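Side-chain contact in hypothetical protein (PDB 4JJA), which probably cleaves peptidoglycan as an exo-beta-N-acetylmuramidase, although its activity remains unproven: residues Asp141-Asn146 / Lys203-Gln208. Numbering follows the deposited sequence.
Sequences DRPNPN and KNYTHQ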
ATOM      1  N   ASP A 141     -13.707  -4.701   4.565  1.00  8.52           N
ATOM      2  CA  ASP A 141     -12.953  -3.532   4.118  1.00  8.48           C
ATOM      3  C   ASP A 141     -12.366  -2.771   5.291  1.00  8.53           C
ATOM      4  O   ASP A 141     -12.941  -2.759   6.410  1.00  9.73           O
ATOM      5  CB  ASP A 141     -13.823  -2.620   3.255  1.00  8.88           C
ATOM      6  CG  ASP A 141     -13.118  -2.003   2.068  1.00  8.45           C
ATOM      7  OD1 ASP A 141     -12.040  -2.467   1.661  1.00 10.01           O
ATOM      8  OD2 ASP A 141     -13.765  -1.061   1.498  1.00 10.02           O
ATOM      9  N   ARG A 142     -11.231  -2.133   5.051  1.00  8.53           N
ATOM     10  CA  ARG A 142     -10.605  -1.206   5.976  1.00  8.97           C
ATOM     11  C   ARG A 142     -10.344   0.087   5.227  1.00  8.25           C
ATOM     12  O   ARG A 142     -10.201   0.096   4.015  1.00  9.12           O
ATOM     13  CB  ARG A 142      -9.315  -1.751   6.574  1.00 10.26           C
ATOM     14  CG  ARG A 142      -9.547  -2.947   7.491  1.00 12.86           C
ATOM     15  CD  ARG A 142      -8.267  -3.450   8.137  1.00 12.64           C
ATOM     16  NE  ARG A 142      -8.583  -4.655   8.926  1.00 13.09           N
ATOM     17  CZ  ARG A 142      -8.583  -4.746  10.238  1.00 13.03           C
ATOM     18  NH1 ARG A 142      -8.192  -3.726  10.998  1.00 13.59           N
ATOM     19  NH2 ARG A 142      -8.945  -5.890  10.801  1.00 13.85           N
ATOM     20  N   PRO A 143     -10.264   1.192   5.963  1.00  8.45           N
ATOM     21  CA  PRO A 143      -9.987   2.462   5.311  1.00  8.14           C
ATOM     22  C   PRO A 143      -8.670   2.529   4.576  1.00  8.20           C
ATOM     23  O   PRO A 143      -7.740   1.814   4.927  1.00  9.86           O
ATOM     24  CB  PRO A 143      -9.985   3.478   6.481  1.00  8.92           C
ATOM     25  CG  PRO A 143     -10.888   2.876   7.471  1.00 11.04           C
ATOM     26  CD  PRO A 143     -10.567   1.395   7.388  1.00  9.87           C
ATOM     27  N   ASN A 144      -8.628   3.398   3.571  1.00  8.00           N
ATOM     28  CA  ASN A 144      -7.375   3.801   2.961  1.00  7.63           C
ATOM     29  C   ASN A 144      -6.953   5.085   3.661  1.00  7.31           C
ATOM     30  O   ASN A 144      -7.661   6.084   3.542  1.00  7.97           O
ATOM     31  CB  ASN A 144      -7.595   4.019   1.463  1.00  7.21           C
ATOM     32  CG  ASN A 144      -6.350   4.458   0.731  1.00  6.04           C
ATOM     33  OD1 ASN A 144      -5.344   4.828   1.356  1.00  7.88           O
ATOM     34  ND2 ASN A 144      -6.445   4.484  -0.609  1.00  8.27           N
ATOM     35  N   PRO A 145      -5.819   5.094   4.399  1.00  7.01           N
ATOM     36  CA  PRO A 145      -5.428   6.318   5.093  1.00  7.20           C
ATOM     37  C   PRO A 145      -5.045   7.450   4.149  1.00  7.07           C
ATOM     38  O   PRO A 145      -4.975   8.593   4.552  1.00  8.36           O
ATOM     39  CB  PRO A 145      -4.236   5.867   5.935  1.00  8.19           C
ATOM     40  CG  PRO A 145      -3.642   4.720   5.135  1.00  8.14           C
ATOM     41  CD  PRO A 145      -4.828   4.006   4.567  1.00  7.60           C
ATOM     42  N   ASN A 146      -4.784   7.101   2.887  1.00  7.43           N
ATOM     43  CA  ASN A 146      -4.536   8.037   1.795  1.00  7.40           C
ATOM     44  C   ASN A 146      -5.704   8.010   0.781  1.00  7.82           C
ATOM     45  O   ASN A 146      -5.524   8.269  -0.403  1.00  8.41           O
ATOM     46  CB  ASN A 146      -3.173   7.740   1.125  1.00  7.78           C
ATOM     47  CG  ASN A 146      -2.027   8.228   1.965  1.00  7.45           C
ATOM     48  OD1 ASN A 146      -1.969   9.433   2.293  1.00  8.47           O
ATOM     49  ND2 ASN A 146      -1.048   7.365   2.229  1.00  8.77           N
ATOM     50  N   LYS A 203     -18.398   1.351   7.959  1.00 11.71           N
ATOM     51  CA  LYS A 203     -19.420   2.354   8.298  1.00 13.21           C
ATOM     52  C   LYS A 203     -18.734   3.590   8.834  1.00 12.49           C
ATOM     53  O   LYS A 203     -17.612   3.513   9.341  1.00 12.77           O
ATOM     54  CB  LYS A 203     -20.398   1.838   9.325  1.00 14.46           C
ATOM     55  CG  LYS A 203     -21.191   0.638   8.819  1.00 18.85           C
ATOM     56  CD  LYS A 203     -22.186   0.125   9.867  1.00 24.99           C
ATOM     57  CE  LYS A 203     -23.200  -0.826   9.280  1.00 31.75           C
ATOM     58  NZ  LYS A 203     -23.680  -0.480   7.910  1.00 34.48           N
ATOM     59  N   ASN A 204     -19.410   4.727   8.706  1.00 13.88           N
ATOM     60  CA  ASN A 204     -18.894   6.031   9.151  1.00 13.78           C
ATOM     61  C   ASN A 204     -17.594   6.365   8.462  1.00 12.69           C
ATOM     62  O   ASN A 204     -16.642   6.827   9.071  1.00 14.01           O
ATOM     63  CB  ASN A 204     -18.753   6.067  10.671  1.00 15.30           C
ATOM     64  CG  ASN A 204     -20.036   5.702  11.385  1.00 18.69           C
ATOM     65  OD1 ASN A 204     -21.157   6.026  10.915  1.00 21.92           O
ATOM     66  ND2 ASN A 204     -19.888   5.015  12.513  1.00 21.52           N
ATOM     67  N   TYR A 205     -17.587   6.130   7.158  1.00 11.73           N
ATOM     68  CA  TYR A 205     -16.366   6.333   6.347  1.00 10.43           C
ATOM     69  C   TYR A 205     -16.706   6.933   4.994  1.00 10.11           C
ATOM     70  O   TYR A 205     -17.573   6.434   4.276  1.00 11.06           O
ATOM     71  CB  TYR A 205     -15.653   4.974   6.125  1.00  9.94           C
ATOM     72  CG  TYR A 205     -14.356   5.103   5.360  1.00  9.72           C
ATOM     73  CD1 TYR A 205     -13.276   5.803   5.865  1.00 10.33           C
ATOM     74  CD2 TYR A 205     -14.202   4.500   4.117  1.00 10.89           C
ATOM     75  CE1 TYR A 205     -12.130   5.946   5.098  1.00 10.71           C
ATOM     76  CE2 TYR A 205     -13.026   4.629   3.360  1.00 11.52           C
ATOM     77  CZ  TYR A 205     -11.980   5.319   3.881  1.00 10.35           C
ATOM     78  OH  TYR A 205     -10.813   5.461   3.117  1.00 11.83           O
ATOM     79  N   THR A 206     -16.026   8.044   4.668  1.00 10.10           N
ATOM     80  CA  THR A 206     -16.086   8.669   3.364  1.00  9.57           C
ATOM     81  C   THR A 206     -14.657   8.799   2.860  1.00  9.04           C
ATOM     82  O   THR A 206     -13.685   8.636   3.609  1.00  9.59           O
ATOM     83  CB  THR A 206     -16.696  10.086   3.426  1.00 10.74           C
ATOM     84  OG1 THR A 206     -15.766  10.937   4.079  1.00 11.31           O
ATOM     85  CG2 THR A 206     -18.061  10.057   4.159  1.00 12.03           C
ATOM     86  N   HIS A 207     -14.525   9.221   1.605  0.50  8.89           N
ATOM     87  CA  HIS A 207     -13.213   9.603   1.032  0.50  9.38           C
ATOM     88  C   HIS A 207     -12.690  10.981   1.451  0.50  9.50           C
ATOM     89  O   HIS A 207     -11.753  11.540   0.844  0.50  9.34           O
ATOM     90  CB  HIS A 207     -13.223   9.434  -0.474  0.50  9.10           C
ATOM     91  CG  HIS A 207     -13.222   8.007  -0.899  0.50  8.76           C
ATOM     92  ND1 HIS A 207     -12.062   7.261  -0.969  0.50  8.26           N
ATOM     93  CD2 HIS A 207     -14.232   7.172  -1.239  0.50  8.33           C
ATOM     94  CE1 HIS A 207     -12.363   6.031  -1.358  0.50  6.44           C
ATOM     95  NE2 HIS A 207     -13.673   5.946  -1.518  0.50  6.13           N
ATOM     96  N   GLN A 208     -13.285  11.526   2.495  1.00  9.80           N
ATOM     97  CA  GLN A 208     -12.627  12.580   3.302  1.00 10.28           C
ATOM     98  C   GLN A 208     -12.213  12.186   4.684  1.00 10.62           C
ATOM     99  O   GLN A 208     -11.471  12.943   5.324  1.00 12.75           O
ATOM    100  CB  GLN A 208     -13.553  13.799   3.400  1.00 11.33           C
ATOM    101  CG  GLN A 208     -13.652  14.553   2.121  1.00 12.07           C
ATOM    102  CD  GLN A 208     -14.520  15.805   2.254  1.00 13.13           C
ATOM    103  OE1 GLN A 208     -14.097  16.777   2.870  1.00 16.10           O
ATOM    104  NE2 GLN A 208     -15.716  15.766   1.711  1.00 13.56           N
TER
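Tyr-205 reaches across from 203-208 to meet Pro-143 and Asn-144, joining two loops that follow neighbouring parallel strands, 136-140 and 197-200, of the Rossmann-like sheet in the N-terminal NamZ region. The tight part is formed by CB and CG of Pro-143, which lie against one face of the phenol ring near its rim. Pro-143 CB approaches Tyr-205 CE1 to 3.6 Å and CZ to 3.8 Å, while Pro-143 CG stands 4.0 Å above the ring plane. Tyr-205 has its own CG anti to its backbone N (chi1 -177°), which carries the hydroxyl to the backbone just past Pro-143. There Asn-144 N donates to Tyr-205 OH over 3.0 Å, a moderately bent bond (148° at the hydrogen) that gives the N-H of a buried residue its acceptor. The carboxamide of Asn-144 is held through both its polar atoms: ND2 donates to Met-174 O and OD1 closes an Asx turn. Pro-143 also packs on Tyr-211. Away from the phenol, the loop 203-208 is looser and turns toward solvent; there the partly exposed Thr-206 folds back on its own loop in an ST turn, its OG1 accepting from Gln-208 N. In the Asx turn, Asn-146 N lies 2.8 Å from Asn-144 OD1 and approaches from above the carbonyl plane, 44° out of it.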